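Local coordinates for glycosyl transferase (PDB 5TZJ), which belongs to the family 2 glycosyl transferases and binds uridine-diphosphate-N-acetylglucosamine in a pocket of its N-terminal region, at residues F89-D103 against K198-H210. Numbering follows the deposited sequence.
Sequences FVDSDDYINKETLKD and KAYYYATKREGEH. With UD1 (uridine-diphosphate-N-acetylglucosamine), chain C.
The D-x-D motif of a GT-A-type glycosyl transferase, D91-S92-D93, sits in a type I turn beside the nucleotide-sugar pocket, where D93 and R206 meet in a salt bridge beside the diphosphate. This contact illustrates how a short antiparallel strand pairing can set two polar loops side by side at one ligand, 91-94 at its ribose and sugar and 206-210 at its diphosphate. Y95 pairs with Y202 through two backbone hydrogen bonds, and N97 N adds a hydrogen bond to Y200 O at 2.8 Å.

On the sheet face that carries I96 and Y201, the Y201 OH is gripped twice at its ring edge; its CG stands anti to the backbone N (chi1 -169°), which carries the hydroxyl to D94 and D91. It donates a very short bond to D94 OD2 (2.5 Å) and accepts a nearly straight one from D91 N (3.1 Å, 172°), tying the first aspartate of the motif to strand 201-203. The D94 carboxylate stands almost perpendicular to that ring, at 79°, and its other oxygen, OD1, takes T204 N from above the carboxylate plane.

At the ligand, D93 OD2 receives a weak bond from R206 NE within a salt bridge, while R206 NH2 gives weak bonds to the α-phosphate oxygens O1A and O2A. H210 ND1 reaches O1B of the second phosphate, with H210 CE1 lying over the R206 guanidinium. S92 N binds the ribose O3B, and D91 OD2 accepts from the sugar O3'; R75 bridges to the D91 carboxylate.

On the sheet face bearing Y95 and Y202, the rings are nearly parallel but slid apart, and Y202 CB makes a CH-pi contact over the Y95 ring, 3.8 Å from its centroid. Farther from the pocket, K198 NZ makes a salt bridge with a weak hydrogen bond to D103 OD2 and a long salt bridge to E99, which also binds K102. There D103 OD2 accepts Y200 OH at 2.5 Å on its anti side, near the plane of the tyrosine ring.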
# COMPACT_ATOMS: atom_id res chain seq x y z
N PHE A 89 12.21 -0.46 -4.12
CA PHE A 89 11.47 -1.55 -4.75
C PHE A 89 10.88 -1.07 -6.07
O PHE A 89 10.15 -0.08 -6.12
CB PHE A 89 10.35 -2.05 -3.83
CG PHE A 89 10.83 -2.60 -2.53
CD1 PHE A 89 11.26 -3.95 -2.42
CD2 PHE A 89 10.93 -1.78 -1.42
CE1 PHE A 89 11.72 -4.46 -1.20
CE2 PHE A 89 11.37 -2.28 -0.20
CZ PHE A 89 11.77 -3.62 -0.09
N VAL A 90 11.20 -1.78 -7.15
CA VAL A 90 10.61 -1.49 -8.45
C VAL A 90 10.04 -2.77 -9.01
O VAL A 90 10.74 -3.79 -9.09
CB VAL A 90 11.64 -0.94 -9.44
CG1 VAL A 90 10.90 -0.50 -10.72
CG2 VAL A 90 12.41 0.17 -8.80
N ASP A 91 8.80 -2.71 -9.47
CA ASP A 91 8.17 -3.87 -10.06
C ASP A 91 8.61 -4.07 -11.50
O ASP A 91 9.02 -3.12 -12.20
CB ASP A 91 6.67 -3.76 -9.98
CG ASP A 91 6.19 -3.89 -8.56
OD1 ASP A 91 6.97 -4.43 -7.72
OD2 ASP A 91 5.05 -3.48 -8.31
N SER A 92 8.56 -5.34 -11.93
CA SER A 92 9.24 -5.76 -13.15
C SER A 92 8.69 -5.08 -14.40
O SER A 92 9.40 -4.99 -15.41
CB SER A 92 9.17 -7.28 -13.27
OG SER A 92 7.83 -7.71 -13.38
N ASP A 93 7.44 -4.62 -14.37
CA ASP A 93 6.81 -3.96 -15.50
C ASP A 93 6.86 -2.44 -15.39
O ASP A 93 6.20 -1.75 -16.18
CB ASP A 93 5.36 -4.43 -15.62
CG ASP A 93 4.59 -4.25 -14.31
OD1 ASP A 93 5.22 -3.85 -13.29
OD2 ASP A 93 3.36 -4.53 -14.27
N ASP A 94 7.61 -1.89 -14.44
CA ASP A 94 7.74 -0.43 -14.29
C ASP A 94 9.16 0.00 -14.68
O ASP A 94 10.01 -0.82 -15.03
CB ASP A 94 7.38 0.01 -12.87
CG ASP A 94 5.95 -0.37 -12.48
OD1 ASP A 94 5.10 -0.50 -13.40
OD2 ASP A 94 5.68 -0.57 -11.27
N TYR A 95 9.42 1.31 -14.63
CA TYR A 95 10.78 1.81 -14.80
C TYR A 95 10.89 3.13 -14.05
O TYR A 95 9.90 3.63 -13.49
CB TYR A 95 11.17 1.95 -16.29
CG TYR A 95 10.13 2.65 -17.13
CD1 TYR A 95 9.05 1.95 -17.65
CD2 TYR A 95 10.22 4.01 -17.41
CE1 TYR A 95 8.09 2.58 -18.41
CE2 TYR A 95 9.27 4.65 -18.18
CZ TYR A 95 8.20 3.91 -18.66
OH TYR A 95 7.24 4.52 -19.44
N ILE A 96 12.10 3.70 -14.02
CA ILE A 96 12.37 4.87 -13.19
C ILE A 96 13.15 5.91 -14.00
O ILE A 96 13.83 5.60 -14.99
CB ILE A 96 13.13 4.49 -11.89
CG1 ILE A 96 14.51 3.91 -12.19
CG2 ILE A 96 12.33 3.43 -11.06
CD1 ILE A 96 15.41 3.82 -10.97
N ASN A 97 13.01 7.17 -13.58
CA ASN A 97 13.69 8.28 -14.23
C ASN A 97 15.21 8.13 -14.11
O ASN A 97 15.72 7.59 -13.13
CB ASN A 97 13.25 9.60 -13.58
CG ASN A 97 13.80 10.83 -14.28
OD1 ASN A 97 15.01 11.01 -14.43
ND2 ASN A 97 12.89 11.69 -14.73
N LYS A 98 15.94 8.65 -15.11
CA LYS A 98 17.38 8.42 -15.12
C LYS A 98 18.09 9.18 -14.00
O LYS A 98 19.18 8.77 -13.58
CB LYS A 98 17.97 8.79 -16.48
CG LYS A 98 18.14 10.28 -16.66
CD LYS A 98 18.78 10.62 -18.00
CE LYS A 98 17.73 11.06 -19.00
NZ LYS A 98 17.01 12.29 -18.53
N GLU A 99 17.49 10.25 -13.48
CA GLU A 99 18.06 11.00 -12.37
C GLU A 99 17.54 10.55 -11.00
O GLU A 99 17.87 11.17 -9.99
CB GLU A 99 17.81 12.49 -12.58
CG GLU A 99 18.33 12.94 -13.94
CD GLU A 99 18.19 14.42 -14.18
OE1 GLU A 99 18.93 15.23 -13.57
OE2 GLU A 99 17.31 14.77 -14.99
N THR A 100 16.75 9.47 -10.96
CA THR A 100 16.12 9.07 -9.70
C THR A 100 17.15 8.85 -8.60
O THR A 100 17.05 9.45 -7.52
CB THR A 100 15.29 7.81 -9.91
OG1 THR A 100 14.22 8.12 -10.80
CG2 THR A 100 14.73 7.33 -8.59
N LEU A 101 18.14 8.00 -8.84
CA LEU A 101 19.07 7.68 -7.76
C LEU A 101 19.95 8.88 -7.40
O LEU A 101 20.30 9.08 -6.23
CB LEU A 101 19.93 6.46 -8.13
CG LEU A 101 19.19 5.12 -8.33
CD1 LEU A 101 20.17 3.90 -8.29
CD2 LEU A 101 18.04 4.95 -7.33
N LYS A 102 20.34 9.67 -8.40
CA LYS A 102 21.09 10.89 -8.11
C LYS A 102 20.26 11.86 -7.27
O LYS A 102 20.69 12.29 -6.19
CB LYS A 102 21.54 11.54 -9.41
CG LYS A 102 22.35 12.80 -9.23
CD LYS A 102 22.62 13.41 -10.59
CE LYS A 102 21.33 13.73 -11.34
NZ LYS A 102 21.59 14.53 -12.57
N ASP A 103 19.05 12.18 -7.73
CA ASP A 103 18.21 13.10 -6.97
C ASP A 103 17.94 12.57 -5.57
O ASP A 103 18.01 13.32 -4.59
CB ASP A 103 16.90 13.36 -7.70
CG ASP A 103 17.07 14.18 -8.96
OD1 ASP A 103 18.24 14.50 -9.34
OD2 ASP A 103 16.03 14.50 -9.58
N LYS A 198 10.53 15.73 -10.12
CA LYS A 198 10.07 15.27 -11.43
C LYS A 198 9.31 13.96 -11.26
O LYS A 198 9.06 13.48 -10.15
CB LYS A 198 11.22 15.16 -12.42
CG LYS A 198 12.36 14.30 -11.95
CD LYS A 198 13.69 14.74 -12.56
CE LYS A 198 14.16 16.04 -11.94
NZ LYS A 198 15.58 16.34 -12.25
N ALA A 199 8.86 13.41 -12.39
CA ALA A 199 8.28 12.07 -12.40
C ALA A 199 9.41 11.06 -12.22
O ALA A 199 10.23 10.89 -13.12
CB ALA A 199 7.51 11.84 -13.70
N TYR A 200 9.48 10.41 -11.06
CA TYR A 200 10.55 9.44 -10.80
C TYR A 200 10.13 8.00 -11.06
O TYR A 200 10.85 7.26 -11.75
CB TYR A 200 11.07 9.58 -9.36
CG TYR A 200 11.78 10.90 -9.14
CD1 TYR A 200 13.09 11.11 -9.60
CD2 TYR A 200 11.14 11.96 -8.50
CE1 TYR A 200 13.74 12.33 -9.41
CE2 TYR A 200 11.77 13.19 -8.33
CZ TYR A 200 13.07 13.37 -8.77
OH TYR A 200 13.70 14.58 -8.56
N TYR A 201 9.00 7.57 -10.52
CA TYR A 201 8.56 6.19 -10.63
C TYR A 201 7.45 6.11 -11.70
O TYR A 201 6.33 6.60 -11.50
CB TYR A 201 8.09 5.67 -9.27
CG TYR A 201 7.89 4.17 -9.29
CD1 TYR A 201 6.73 3.63 -9.82
CD2 TYR A 201 8.87 3.29 -8.83
CE1 TYR A 201 6.56 2.26 -9.91
CE2 TYR A 201 8.69 1.93 -8.89
CZ TYR A 201 7.54 1.42 -9.44
OH TYR A 201 7.35 0.06 -9.52
N TYR A 202 7.75 5.46 -12.82
CA TYR A 202 6.76 5.22 -13.86
C TYR A 202 6.09 3.87 -13.67
O TYR A 202 6.75 2.81 -13.73
CB TYR A 202 7.40 5.31 -15.25
CG TYR A 202 8.02 6.64 -15.51
CD1 TYR A 202 9.36 6.87 -15.20
CD2 TYR A 202 7.29 7.68 -16.04
CE1 TYR A 202 9.96 8.09 -15.43
CE2 TYR A 202 7.88 8.92 -16.28
CZ TYR A 202 9.21 9.12 -15.96
OH TYR A 202 9.81 10.33 -16.19
N ALA A 203 4.78 3.89 -13.47
CA ALA A 203 3.99 2.68 -13.27
C ALA A 203 3.15 2.44 -14.52
O ALA A 203 2.38 3.32 -14.94
CB ALA A 203 3.13 2.82 -12.01
N THR A 204 3.34 1.28 -15.14
CA THR A 204 2.69 0.94 -16.39
C THR A 204 1.40 0.15 -16.15
O THR A 204 1.12 -0.31 -15.04
CB THR A 204 3.63 0.11 -17.27
OG1 THR A 204 4.13 -1.00 -16.50
CG2 THR A 204 4.79 0.97 -17.76
N LYS A 205 0.63 -0.02 -17.22
CA LYS A 205 -0.44 -1.02 -17.27
C LYS A 205 -0.24 -1.85 -18.53
O LYS A 205 -0.75 -1.51 -19.61
CB LYS A 205 -1.82 -0.39 -17.22
CG LYS A 205 -2.75 -1.18 -16.30
CD LYS A 205 -2.04 -1.51 -14.95
CE LYS A 205 -2.86 -2.41 -14.05
NZ LYS A 205 -4.26 -1.93 -13.88
N ARG A 206 0.52 -2.94 -18.40
CA ARG A 206 0.59 -3.99 -19.41
C ARG A 206 -0.58 -4.95 -19.17
O ARG A 206 -1.46 -4.68 -18.34
CB ARG A 206 1.97 -4.66 -19.37
CG ARG A 206 2.53 -4.99 -17.98
CD ARG A 206 2.13 -6.39 -17.52
NE ARG A 206 2.44 -6.65 -16.12
CZ ARG A 206 1.71 -7.44 -15.33
NH1 ARG A 206 0.62 -8.03 -15.83
NH2 ARG A 206 2.04 -7.63 -14.06
N GLU A 207 -0.63 -6.07 -19.89
CA GLU A 207 -1.71 -7.02 -19.66
C GLU A 207 -1.16 -8.42 -19.40
O GLU A 207 0.06 -8.66 -19.42
CB GLU A 207 -2.72 -7.01 -20.80
CG GLU A 207 -3.11 -5.61 -21.20
CD GLU A 207 -3.57 -5.54 -22.62
OE1 GLU A 207 -4.77 -5.25 -22.85
OE2 GLU A 207 -2.75 -5.83 -23.52
N GLY A 208 -2.08 -9.35 -19.17
CA GLY A 208 -1.83 -10.44 -18.24
C GLY A 208 -2.25 -9.99 -16.86
O GLY A 208 -2.63 -8.83 -16.64
N GLU A 209 -2.18 -10.91 -15.90
CA GLU A 209 -2.68 -10.58 -14.57
C GLU A 209 -1.76 -9.58 -13.88
O GLU A 209 -0.54 -9.78 -13.83
CB GLU A 209 -2.85 -11.84 -13.72
CG GLU A 209 -3.59 -11.59 -12.39
CD GLU A 209 -4.10 -12.86 -11.72
OE1 GLU A 209 -3.28 -13.73 -11.35
OE2 GLU A 209 -5.34 -13.00 -11.57
N HIS A 210 -2.33 -8.50 -13.37
CA HIS A 210 -1.67 -7.69 -12.36
C HIS A 210 -2.10 -8.20 -10.99
O HIS A 210 -3.29 -8.44 -10.77
CB HIS A 210 -2.01 -6.20 -12.51
CG HIS A 210 -1.40 -5.54 -13.71
ND1 HIS A 210 -0.28 -4.74 -13.63
CD2 HIS A 210 -1.76 -5.55 -15.02
CE1 HIS A 210 0.03 -4.29 -14.83
NE2 HIS A 210 -0.86 -4.76 -15.69
C1' UD1 C . 0.61 -3.26 -7.56
C2' UD1 C . 1.71 -2.62 -6.72
C3' UD1 C . 2.71 -3.68 -6.43
C4' UD1 C . 2.07 -4.61 -5.45
C5' UD1 C . 0.97 -5.37 -6.19
C6' UD1 C . 0.25 -6.30 -5.26
C7' UD1 C . 1.75 -0.16 -7.22
C8' UD1 C . 0.54 0.01 -6.31
N2' UD1 C . 2.32 -1.46 -7.44
O1' UD1 C . 1.20 -3.62 -8.75
O3' UD1 C . 3.98 -3.15 -5.97
O4' UD1 C . 3.04 -5.48 -4.91
O5' UD1 C . 0.00 -4.42 -6.80
O6' UD1 C . -0.01 -5.65 -4.04
O7' UD1 C . 2.22 0.77 -7.78
N1 UD1 C . 5.42 -10.96 -8.90
C2 UD1 C . 6.19 -12.05 -8.23
N3 UD1 C . 5.56 -13.38 -7.97
C4 UD1 C . 4.18 -13.59 -8.38
C5 UD1 C . 3.40 -12.49 -9.03
C6 UD1 C . 4.04 -11.18 -9.28
O2 UD1 C . 7.30 -11.86 -7.91
O4 UD1 C . 3.68 -14.65 -8.17
C1B UD1 C . 6.05 -9.68 -9.07
C2B UD1 C . 5.83 -9.01 -10.54
O2' UD1 C . 6.82 -9.59 -11.48
C3B UD1 C . 5.96 -7.70 -10.32
C4B UD1 C . 5.49 -7.46 -8.87
O4B UD1 C . 5.48 -8.85 -8.20
O3B UD1 C . 7.41 -7.28 -10.34
C5B UD1 C . 4.17 -6.93 -8.75
O5B UD1 C . 3.25 -7.79 -9.37
PA UD1 C . 2.23 -7.11 -10.47
O1A UD1 C . 1.53 -8.18 -11.26
O2A UD1 C . 3.00 -6.16 -11.37
O3A UD1 C . 1.18 -6.23 -9.52
PB UD1 C . 0.56 -4.72 -9.80
O1B UD1 C . 0.81 -4.21 -11.20
O2B UD1 C . -0.93 -5.00 -9.62
O HOH W 1 2.63 -1.87 -12.98